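Local coordinates for aspartate aminotransferase (Plasmodium falciparum, PDB 3K7Y) that transfers the amino group between L-aspartate and 2-oxoglutarate as a homodimeric, pyridoxal 5'-phosphate-dependent aminotransferase, at the interface of chains A and B. Residues are numbered along the deposited sequence; one frame, centred on the assembly and turned at random. Chains: chain A/B, Aspartate aminotransferase.

The interface of chains A and B. Residues chain A 104, 107-108, 111, 138, 142, 257; chain B 283-287.
This patch of the two-fold homodimer interface lays the loop B:Lys284 to B:Ser287, which follows helix 268-283, across the start of helix 105-118 of chain A, beside residues that bind pyridoxal 5'-phosphate. The polar evidence centres on the main-chain carbonyl O of B:Tyr286. The terminal guanidinium nitrogen NH2 of A:Arg257 donates to B:Tyr286 O at 3.1 Å with a nearly straight hydrogen bond, 172° at the hydrogen. The oxygen lies in the guanidinium plane, whereas the nitrogen sits above the carbonyl plane and misses the lone-pair direction. The same carbonyl also accepts from the hydroxyl OG of B:Ser287, 2.7 Å from B:Tyr286 O, so donors from both subunits grip one oxygen. A:Arg257 NH2 also lies 3.0 Å from B:Ser287 OG, but OG stands well out of the guanidinium plane and the N-H on that side is directed at B:Tyr286 O, making this a close polar contact, at most a weak bond. Because A:Arg257 and A:Thr107 belong to the cofactor site, the neighbouring subunit probably helps to position the A:Arg257 side chain.

Aromatic packing involves A:Phe111 and B:Phe285, whose planes stand at 89° with centroids 5.4 Å apart. B:Phe285 turns its CD1 edge toward one face of the A:Phe111 ring, displaced toward the rim.

Apolar contacts line the loop. The methyl CE of A:Met138, brought round by a bend at chi3, lies 3.9 Å from B:Phe285 CA. A:Thr107 directs its methyl, anti to the backbone N, at the loop: CG2 is 3.6 Å from B:Tyr286 CA. A:Ile104 and B:Tyr286 run side by side, with the branch methyl CG2 of A:Ile104 3.7 Å from B:Tyr286 CB.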
loop_
_atom_site.group_PDB
_atom_site.type_symbol
_atom_site.label_atom_id
_atom_site.label_comp_id
_atom_site.label_asym_id
_atom_site.label_seq_id
_atom_site.Cartn_x
_atom_site.Cartn_y
_atom_site.Cartn_z
ATOM N N ILE A 104 4.011 3.454 -1.576
ATOM C CA ILE A 104 3.672 3.438 -0.173
ATOM C C ILE A 104 4.964 3.542 0.660
ATOM O O ILE A 104 5.479 2.553 1.207
ATOM C CB ILE A 104 2.808 2.214 0.122
ATOM C CG1 ILE A 104 1.495 2.382 -0.611
ATOM C CG2 ILE A 104 2.468 2.088 1.577
ATOM C CD1 ILE A 104 0.992 1.091 -1.176
ATOM N N THR A 107 9.854 1.924 1.395
ATOM C CA THR A 107 9.639 0.456 1.349
ATOM C C THR A 107 8.785 0.120 0.152
ATOM O O THR A 107 9.101 -0.792 -0.624
ATOM C CB THR A 107 8.864 -0.057 2.607
ATOM O OG1 THR A 107 9.483 0.420 3.803
ATOM C CG2 THR A 107 8.793 -1.569 2.649
ATOM N N GLY A 108 7.695 0.871 0.016
ATOM C CA GLY A 108 6.762 0.654 -1.054
ATOM C C GLY A 108 7.404 0.864 -2.405
ATOM O O GLY A 108 6.998 0.257 -3.376
ATOM N N PHE A 111 10.173 -2.195 -2.957
ATOM C CA PHE A 111 9.551 -3.445 -3.384
ATOM C C PHE A 111 8.965 -3.458 -4.792
ATOM O O PHE A 111 9.181 -4.441 -5.479
ATOM C CB PHE A 111 8.555 -3.967 -2.365
ATOM C CG PHE A 111 7.141 -3.787 -2.742
ATOM C CD1 PHE A 111 6.338 -2.930 -2.017
ATOM C CD2 PHE A 111 6.586 -4.521 -3.790
ATOM C CE1 PHE A 111 4.985 -2.794 -2.333
ATOM C CE2 PHE A 111 5.254 -4.398 -4.124
ATOM C CZ PHE A 111 4.445 -3.529 -3.397
ATOM N N MET A 138 13.820 -8.077 1.905
ATOM C CA MET A 138 13.043 -7.805 0.709
ATOM C C MET A 138 13.654 -8.457 -0.539
ATOM O O MET A 138 12.937 -9.025 -1.361
ATOM C CB MET A 138 12.912 -6.310 0.487
ATOM C CG MET A 138 12.183 -5.559 1.555
ATOM S SD MET A 138 11.634 -4.086 0.695
ATOM C CE MET A 138 9.877 -4.372 0.638
ATOM N N ARG A 142 12.499 -12.911 -2.243
ATOM C CA ARG A 142 12.001 -13.190 -3.615
ATOM C C ARG A 142 13.006 -13.842 -4.550
ATOM O O ARG A 142 12.917 -13.707 -5.773
ATOM C CB ARG A 142 11.264 -12.014 -4.269
ATOM C CG ARG A 142 11.894 -10.678 -4.161
ATOM C CD ARG A 142 10.837 -9.602 -4.369
ATOM N NE ARG A 142 10.362 -9.070 -3.102
ATOM C CZ ARG A 142 9.432 -8.122 -2.983
ATOM N NH1 ARG A 142 8.848 -7.603 -4.059
ATOM N NH2 ARG A 142 9.069 -7.707 -1.776
ATOM N N ARG A 257 2.888 6.951 4.990
ATOM C CA ARG A 257 3.600 6.106 4.023
ATOM C C ARG A 257 3.838 6.835 2.708
ATOM O O ARG A 257 3.499 6.311 1.639
ATOM C CB ARG A 257 2.881 4.778 3.788
ATOM C CG ARG A 257 2.282 4.156 5.035
ATOM C CD ARG A 257 3.331 3.802 6.080
ATOM N NE ARG A 257 4.317 2.872 5.545
ATOM C CZ ARG A 257 5.567 3.191 5.214
ATOM N NH1 ARG A 257 6.034 4.438 5.385
ATOM N NH2 ARG A 257 6.357 2.247 4.718
ATOM N N ARG B 283 5.876 -6.960 5.792
ATOM C CA ARG B 283 7.195 -6.320 5.859
ATOM C C ARG B 283 8.121 -6.570 4.670
ATOM O O ARG B 283 9.135 -5.876 4.525
ATOM C CB ARG B 283 7.926 -6.728 7.126
ATOM C CG ARG B 283 7.575 -5.907 8.341
ATOM C CD ARG B 283 8.793 -5.775 9.254
ATOM N NE ARG B 283 9.804 -4.845 8.709
ATOM C CZ ARG B 283 10.307 -3.793 9.368
ATOM N NH1 ARG B 283 9.916 -3.533 10.616
ATOM N NH2 ARG B 283 11.227 -3.014 8.793
ATOM N N LYS B 284 7.801 -7.559 3.834
ATOM C CA LYS B 284 8.510 -7.720 2.559
ATOM C C LYS B 284 7.765 -6.988 1.446
ATOM O O LYS B 284 8.015 -7.256 0.268
ATOM C CB LYS B 284 8.657 -9.186 2.159
ATOM C CG LYS B 284 8.414 -10.166 3.284
ATOM C CD LYS B 284 8.527 -11.614 2.829
ATOM C CE LYS B 284 8.859 -12.508 4.028
ATOM N NZ LYS B 284 9.115 -13.954 3.709
ATOM N N PHE B 285 6.854 -6.082 1.812
ATOM C CA PHE B 285 6.130 -5.267 0.841
ATOM C C PHE B 285 6.139 -3.765 1.189
ATOM O O PHE B 285 6.931 -2.998 0.618
ATOM C CB PHE B 285 4.707 -5.821 0.612
ATOM C CG PHE B 285 4.691 -7.157 -0.083
ATOM C CD1 PHE B 285 4.978 -7.254 -1.449
ATOM C CD2 PHE B 285 4.438 -8.323 0.622
ATOM C CE1 PHE B 285 5.010 -8.503 -2.099
ATOM C CE2 PHE B 285 4.464 -9.569 -0.018
ATOM C CZ PHE B 285 4.750 -9.651 -1.384
ATOM N N TYR B 286 5.281 -3.342 2.121
ATOM C CA TYR B 286 5.188 -1.928 2.496
ATOM C C TYR B 286 5.300 -1.631 3.989
ATOM O O TYR B 286 5.023 -0.513 4.402
ATOM C CB TYR B 286 3.898 -1.318 1.963
ATOM C CG TYR B 286 2.644 -2.041 2.416
ATOM C CD1 TYR B 286 1.891 -1.584 3.507
ATOM C CD2 TYR B 286 2.203 -3.192 1.744
ATOM C CE1 TYR B 286 0.742 -2.264 3.914
ATOM C CE2 TYR B 286 1.063 -3.869 2.142
ATOM C CZ TYR B 286 0.338 -3.404 3.223
ATOM O OH TYR B 286 -0.793 -4.085 3.606
ATOM N N SER B 287 5.682 -2.622 4.793
ATOM C CA SER B 287 5.860 -2.469 6.246
ATOM C C SER B 287 4.636 -2.021 7.099
ATOM O O SER B 287 4.371 -2.642 8.126
ATOM C CB SER B 287 7.083 -1.620 6.543
ATOM O OG SER B 287 6.769 -0.248 6.396
#